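PDB 5VBB: RNA pseudouridylate synthase domain-containing protein 1 from Homo sapiens, which probably binds RNA and converts selected uridines to pseudouridine, as a member of the RluA family of pseudouridine synthases. Local coordinates for residues His209-Thr217 against Val251-Asp259. Residues are numbered along the deposited sequence; the frame is centred on the assembly and turned at random.
Sequences HAFYLRIPT and VQALRATPD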
loop_
_atom_site.group_PDB
_atom_site.type_symbol
_atom_site.label_atom_id
_atom_site.label_comp_id
_atom_site.label_asym_id
_atom_site.label_seq_id
_atom_site.Cartn_x
_atom_site.Cartn_y
_atom_site.Cartn_z
ATOM N N HIS A 209 3.059 -0.876 2.730
ATOM C CA HIS A 209 2.937 -2.258 2.350
ATOM C C HIS A 209 1.477 -2.596 2.067
ATOM O O HIS A 209 0.617 -2.323 2.906
ATOM C CB HIS A 209 3.406 -3.121 3.536
ATOM C CG HIS A 209 3.327 -4.593 3.286
ATOM N ND1 HIS A 209 4.162 -5.217 2.366
ATOM C CD2 HIS A 209 2.502 -5.528 3.837
ATOM C CE1 HIS A 209 3.825 -6.499 2.385
ATOM N NE2 HIS A 209 2.842 -6.734 3.270
ATOM N N ALA A 210 1.203 -3.173 0.913
ATOM C CA ALA A 210 -0.165 -3.590 0.552
ATOM C C ALA A 210 -0.384 -4.911 1.249
ATOM O O ALA A 210 0.167 -5.929 0.866
ATOM C CB ALA A 210 -0.290 -3.712 -0.962
ATOM N N PHE A 211 -1.185 -4.883 2.288
ATOM C CA PHE A 211 -1.364 -5.984 3.221
ATOM C C PHE A 211 -2.522 -6.900 2.904
ATOM O O PHE A 211 -2.333 -8.104 2.831
ATOM C CB PHE A 211 -1.555 -5.347 4.609
ATOM C CG PHE A 211 -1.862 -6.261 5.758
ATOM C CD1 PHE A 211 -0.927 -7.200 6.185
ATOM C CD2 PHE A 211 -2.979 -6.046 6.543
ATOM C CE1 PHE A 211 -1.123 -7.911 7.373
ATOM C CE2 PHE A 211 -3.217 -6.817 7.661
ATOM C CZ PHE A 211 -2.267 -7.703 8.106
ATOM N N TYR A 212 -3.706 -6.350 2.688
ATOM C CA TYR A 212 -4.923 -7.101 2.493
ATOM C C TYR A 212 -5.474 -6.803 1.109
ATOM O O TYR A 212 -5.465 -5.653 0.674
ATOM C CB TYR A 212 -5.932 -6.740 3.590
ATOM C CG TYR A 212 -7.242 -7.476 3.446
ATOM C CD1 TYR A 212 -7.390 -8.780 3.913
ATOM C CD2 TYR A 212 -8.337 -6.875 2.835
ATOM C CE1 TYR A 212 -8.564 -9.499 3.678
ATOM C CE2 TYR A 212 -9.526 -7.566 2.641
ATOM C CZ TYR A 212 -9.652 -8.862 3.093
ATOM O OH TYR A 212 -10.859 -9.478 2.884
ATOM N N LEU A 213 -5.895 -7.836 0.402
ATOM C CA LEU A 213 -6.464 -7.669 -0.934
ATOM C C LEU A 213 -7.563 -8.707 -1.138
ATOM O O LEU A 213 -7.368 -9.865 -0.826
ATOM C CB LEU A 213 -5.359 -7.788 -1.996
ATOM C CG LEU A 213 -5.765 -7.805 -3.490
ATOM C CD1 LEU A 213 -6.256 -6.425 -3.943
ATOM C CD2 LEU A 213 -4.578 -8.280 -4.363
ATOM N N ARG A 214 -8.739 -8.278 -1.560
ATOM C CA ARG A 214 -9.860 -9.166 -1.818
ATOM C C ARG A 214 -10.447 -8.772 -3.151
ATOM O O ARG A 214 -10.847 -7.625 -3.294
ATOM C CB ARG A 214 -10.915 -9.059 -0.731
ATOM C CG ARG A 214 -11.980 -10.162 -0.814
ATOM C CD ARG A 214 -13.304 -9.731 -0.194
ATOM N NE ARG A 214 -13.156 -9.314 1.192
ATOM C CZ ARG A 214 -14.078 -8.683 1.919
ATOM N NH1 ARG A 214 -15.262 -8.383 1.395
ATOM N NH2 ARG A 214 -13.824 -8.353 3.172
ATOM N N ILE A 215 -10.487 -9.721 -4.128
ATOM C CA ILE A 215 -10.985 -9.491 -5.477
ATOM C C ILE A 215 -12.122 -10.537 -5.666
ATOM O O ILE A 215 -11.847 -11.715 -5.857
ATOM C CB ILE A 215 -9.856 -9.641 -6.504
ATOM C CG1 ILE A 215 -8.623 -8.746 -6.113
ATOM C CG2 ILE A 215 -10.381 -9.313 -7.913
ATOM C CD1 ILE A 215 -7.401 -8.953 -6.918
ATOM N N PRO A 216 -13.383 -10.119 -5.491
ATOM C CA PRO A 216 -14.499 -11.079 -5.528
ATOM C C PRO A 216 -14.938 -11.394 -6.951
ATOM O O PRO A 216 -15.996 -10.958 -7.387
ATOM C CB PRO A 216 -15.568 -10.363 -4.712
ATOM C CG PRO A 216 -15.351 -8.909 -5.030
ATOM C CD PRO A 216 -13.851 -8.759 -5.148
ATOM N N THR A 217 -14.126 -12.170 -7.678
ATOM C CA THR A 217 -14.448 -12.499 -9.077
ATOM C C THR A 217 -15.591 -13.525 -9.168
ATOM O O THR A 217 -15.892 -14.225 -8.209
ATOM C CB THR A 217 -13.214 -12.996 -9.881
ATOM O OG1 THR A 217 -12.940 -14.372 -9.576
ATOM C CG2 THR A 217 -11.974 -12.147 -9.671
ATOM N N VAL A 251 -7.944 -7.451 11.233
ATOM C CA VAL A 251 -7.981 -8.324 10.041
ATOM C C VAL A 251 -9.259 -9.139 10.051
ATOM O O VAL A 251 -9.877 -9.294 9.006
ATOM C CB VAL A 251 -6.721 -9.225 9.927
ATOM C CG1 VAL A 251 -6.906 -10.350 8.895
ATOM C CG2 VAL A 251 -5.525 -8.382 9.575
ATOM N N GLN A 252 -9.691 -9.621 11.224
ATOM C CA GLN A 252 -10.997 -10.295 11.316
ATOM C C GLN A 252 -12.146 -9.340 10.898
ATOM O O GLN A 252 -13.078 -9.756 10.229
ATOM C CB GLN A 252 -11.272 -10.815 12.744
ATOM C CG GLN A 252 -10.324 -11.900 13.229
ATOM C CD GLN A 252 -10.365 -13.084 12.321
ATOM O OE1 GLN A 252 -11.430 -13.655 12.081
ATOM N NE2 GLN A 252 -9.249 -13.399 11.689
ATOM N N ALA A 253 -12.061 -8.048 11.233
ATOM C CA ALA A 253 -13.106 -7.105 10.808
ATOM C C ALA A 253 -13.046 -6.843 9.300
ATOM O O ALA A 253 -14.088 -6.791 8.640
ATOM C CB ALA A 253 -13.021 -5.789 11.588
ATOM N N LEU A 254 -11.845 -6.762 8.745
ATOM C CA LEU A 254 -11.667 -6.590 7.298
ATOM C C LEU A 254 -12.289 -7.724 6.541
ATOM O O LEU A 254 -13.048 -7.489 5.622
ATOM C CB LEU A 254 -10.168 -6.556 6.920
ATOM C CG LEU A 254 -9.479 -5.218 6.900
ATOM C CD1 LEU A 254 -8.010 -5.400 6.718
ATOM C CD2 LEU A 254 -9.996 -4.331 5.731
ATOM N N ARG A 255 -11.990 -8.955 6.952
ATOM C CA ARG A 255 -12.471 -10.193 6.291
ATOM C C ARG A 255 -13.974 -10.287 6.279
ATOM O O ARG A 255 -14.559 -10.722 5.271
ATOM C CB ARG A 255 -11.872 -11.434 6.983
ATOM C CG ARG A 255 -10.368 -11.582 6.780
ATOM C CD ARG A 255 -9.806 -12.832 7.479
ATOM N NE ARG A 255 -8.590 -13.333 6.821
ATOM C CZ ARG A 255 -7.485 -13.787 7.422
ATOM N NH1 ARG A 255 -6.458 -14.212 6.700
ATOM N NH2 ARG A 255 -7.398 -13.813 8.750
ATOM N N ALA A 256 -14.617 -9.839 7.383
ATOM C CA ALA A 256 -16.083 -9.870 7.533
ATOM C C ALA A 256 -16.795 -8.704 6.890
ATOM O O ALA A 256 -18.026 -8.759 6.775
ATOM C CB ALA A 256 -16.452 -9.907 8.994
ATOM N N THR A 257 -16.073 -7.671 6.446
ATOM C CA THR A 257 -16.734 -6.524 5.820
ATOM C C THR A 257 -17.306 -6.884 4.453
ATOM O O THR A 257 -16.609 -7.472 3.646
ATOM C CB THR A 257 -15.791 -5.323 5.716
ATOM O OG1 THR A 257 -15.307 -5.019 7.029
ATOM C CG2 THR A 257 -16.487 -4.075 5.163
ATOM N N PRO A 258 -18.565 -6.520 4.142
ATOM C CA PRO A 258 -19.098 -6.825 2.803
ATOM C C PRO A 258 -18.286 -6.183 1.665
ATOM O O PRO A 258 -17.624 -5.161 1.869
ATOM C CB PRO A 258 -20.532 -6.247 2.853
ATOM C CG PRO A 258 -20.848 -6.116 4.284
ATOM C CD PRO A 258 -19.575 -5.849 4.988
ATOM N N ASP A 259 -18.351 -6.760 0.460
ATOM C CA ASP A 259 -17.651 -6.156 -0.689
ATOM C C ASP A 259 -18.304 -4.792 -0.958
ATOM O O ASP A 259 -19.497 -4.671 -0.709
ATOM C CB ASP A 259 -17.775 -6.992 -1.965
ATOM C CG ASP A 259 -17.307 -8.422 -1.846
ATOM O OD1 ASP A 259 -16.318 -8.666 -1.127
ATOM O OD2 ASP A 259 -17.897 -9.285 -2.506
#
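Arg214 reaches from strand 209-216 to Thr257 O, in the turn that follows the helical residues carrying Leu254; the helix packs on the large antiparallel sheet of this RluA-type pseudouridine synthase fold, where strands 96-104 and 221-225 flank strand 208-216. The axes of strand and helix run nearly parallel, 16° apart. The tightly packed part runs from Phe211 along the buried face to Arg214. A classic beta bulge, Phe211 and Tyr212 both facing Ala98, turns two successive aromatic side chains toward the helix. Val251 CG2 meets the edge of the Phe211 ring, 3.4 Å from CE2, while Leu254 CB lies over one face of the Tyr212 ring; flat rings and branched aliphatics suit this buried layer. On the solvent side, exposed Arg255 adds little more than CG near CE1 of Tyr212 (4.1 Å). A long, planar donor suits the position of Arg214: its side-on edge, NE and NH2, grips Tyr212 OH, which is also bonded to Glu223, and its end-on edge, NH1 and NH2, shares Thr257 O. The Arg214 side chain bends at chi3 (-57°), turning the guanidinium so that NH1 forms a salt bridge with OD1 of partly exposed Asp259 at 2.7 Å. Replacing this arginine with an alanine is likely to leave Thr257 O and that carboxylate without their cationic partner and Tyr212 OH less firmly held. Asp259 OD2 rests 3.4 Å from Pro216 CB.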